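Local coordinates for protein rhizavidin (Rhizobium etli, PDB 3EW1) that binds biotin with high affinity as a dimer of the avidin family, at the interface of chains A and B. Numbering follows the deposited sequence. Chains: chain A/B, rhizavidin.

The interface of chains A and B. Residues chain A 80-82, 104-107, 112; chain B 65, 86-87.
This apolar patch of the rhizavidin dimer interface is a side-chain-on-backbone packing, mainly between strands, where B:Phe65 projects onto chain A and helps hold the two avidin-family subunits together. No polar bond crosses here, so shape and packing carry the contact. In B:Phe65, at the start of strand 65-71, CG anti to the carbonyl carbon (chi1 -62°) sends the ring out along chain A, and the backbone of strand 95-107, from A:Ala105 to A:Glu107, passes over one face of the ring towards its rim. There, ring atom CE2 sits 3.7 Å from A:Tyr106 CA, and the tip atom CZ is 3.5 Å from the carbonyl carbon C of A:Tyr106. The A:Tyr106 phenol itself turns away from B:Phe65, leaving the contact to its backbone. At the ring's edge, in plane, lies the amide nitrogen ND2 of A:Asn80, 3.9 Å from B:Phe65 CE1, with the amide turned 80° from the ring. A:Glu107 comes past the tip through its bent chain, CG standing 4.0 Å from B:Phe65 CZ. Next door, the methyl CB of A:Ala105 packs against ring atom CD2 of B:Phe65 (3.8 Å), with B:Thr86 CG2 and B:Gly87 also beside it. The B:Thr86 methyl CG2, anti to its backbone N, reaches the carbonyl O of A:Ala82 at 3.4 Å. A twin patch with the chains exchanged completes the two-fold pair. Because A:Ser81, a biotin-binding residue, adjoins this packing, the contact both joins the dimer and probably steadies the neighbouring biotin site.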
loop_
_atom_site.group_PDB
_atom_site.type_symbol
_atom_site.label_atom_id
_atom_site.label_comp_id
_atom_site.label_asym_id
_atom_site.label_seq_id
_atom_site.Cartn_x
_atom_site.Cartn_y
_atom_site.Cartn_z
ATOM N N ASN A 80 13.836 4.868 7.393
ATOM C CA ASN A 80 13.751 3.456 7.851
ATOM C C ASN A 80 12.352 3.097 8.376
ATOM O O ASN A 80 12.196 2.383 9.361
ATOM C CB ASN A 80 14.862 3.185 8.879
ATOM C CG ASN A 80 15.071 1.698 9.188
ATOM O OD1 ASN A 80 15.052 0.814 8.298
ATOM N ND2 ASN A 80 15.331 1.418 10.479
ATOM N N SER A 81 11.316 3.609 7.696
ATOM C CA SER A 81 9.930 3.377 8.111
ATOM C C SER A 81 9.003 3.086 6.907
ATOM O O SER A 81 9.418 3.096 5.715
ATOM C CB SER A 81 9.350 4.603 8.846
ATOM O OG SER A 81 10.250 5.191 9.771
ATOM N N ALA A 82 7.746 2.787 7.225
ATOM C CA ALA A 82 6.739 2.719 6.128
ATOM C C ALA A 82 5.381 3.147 6.618
ATOM O O ALA A 82 5.080 2.928 7.795
ATOM C CB ALA A 82 6.673 1.321 5.540
ATOM N N LEU A 104 1.797 3.969 10.634
ATOM C CA LEU A 104 3.211 4.190 10.384
ATOM C C LEU A 104 3.962 3.158 11.173
ATOM O O LEU A 104 3.835 3.116 12.403
ATOM C CB LEU A 104 3.633 5.590 10.839
ATOM C CG LEU A 104 5.122 5.906 11.078
ATOM C CD1 LEU A 104 5.854 5.834 9.743
ATOM C CD2 LEU A 104 5.269 7.305 11.664
ATOM N N ALA A 105 4.747 2.332 10.486
ATOM C CA ALA A 105 5.602 1.339 11.175
ATOM C C ALA A 105 7.044 1.872 11.172
ATOM O O ALA A 105 7.565 2.304 10.124
ATOM C CB ALA A 105 5.560 0.023 10.477
ATOM N N TYR A 106 7.717 1.797 12.328
ATOM C CA TYR A 106 9.013 2.441 12.485
ATOM C C TYR A 106 9.713 1.809 13.678
ATOM O O TYR A 106 9.090 1.039 14.403
ATOM C CB TYR A 106 8.848 3.959 12.691
ATOM C CG TYR A 106 8.180 4.340 14.001
ATOM C CD1 TYR A 106 6.816 4.097 14.237
ATOM C CD2 TYR A 106 8.925 4.945 15.008
ATOM C CE1 TYR A 106 6.224 4.444 15.457
ATOM C CE2 TYR A 106 8.353 5.292 16.220
ATOM C CZ TYR A 106 7.017 5.046 16.440
ATOM O OH TYR A 106 6.501 5.430 17.648
ATOM N N GLU A 107 10.992 2.157 13.849
ATOM C CA GLU A 107 11.781 1.747 15.004
ATOM C C GLU A 107 11.558 2.732 16.139
ATOM O O GLU A 107 12.020 3.877 16.068
ATOM C CB GLU A 107 13.255 1.811 14.643
ATOM C CG GLU A 107 13.896 0.509 14.211
ATOM C CD GLU A 107 13.495 -0.676 15.074
ATOM O OE1 GLU A 107 13.397 -0.540 16.319
ATOM O OE2 GLU A 107 13.273 -1.753 14.476
ATOM N N PRO A 112 10.375 -2.015 17.198
ATOM C CA PRO A 112 9.355 -1.677 16.162
ATOM C C PRO A 112 7.988 -1.364 16.787
ATOM O O PRO A 112 7.529 -2.056 17.722
ATOM C CB PRO A 112 9.308 -2.932 15.278
ATOM C CG PRO A 112 10.024 -4.007 16.078
ATOM C CD PRO A 112 11.037 -3.291 16.887
ATOM N N PHE B 65 10.853 -2.694 7.035
ATOM C CA PHE B 65 9.480 -2.177 7.066
ATOM C C PHE B 65 8.775 -2.287 5.737
ATOM O O PHE B 65 9.398 -2.200 4.685
ATOM C CB PHE B 65 9.504 -0.771 7.600
ATOM C CG PHE B 65 10.028 -0.714 9.026
ATOM C CD1 PHE B 65 11.343 -0.351 9.287
ATOM C CD2 PHE B 65 9.213 -1.061 10.092
ATOM C CE1 PHE B 65 11.828 -0.341 10.582
ATOM C CE2 PHE B 65 9.678 -1.031 11.403
ATOM C CZ PHE B 65 11.000 -0.674 11.655
ATOM N N THR B 86 0.389 -2.433 7.166
ATOM C CA THR B 86 1.671 -1.777 7.454
ATOM C C THR B 86 2.328 -2.588 8.565
ATOM O O THR B 86 1.636 -2.979 9.487
ATOM C CB THR B 86 1.416 -0.300 7.896
ATOM O OG1 THR B 86 0.452 0.321 7.023
ATOM C CG2 THR B 86 2.709 0.492 7.874
ATOM N N GLY B 87 3.641 -2.834 8.486
ATOM C CA GLY B 87 4.328 -3.575 9.551
ATOM C C GLY B 87 5.773 -3.798 9.183
ATOM O O GLY B 87 6.410 -2.980 8.505
#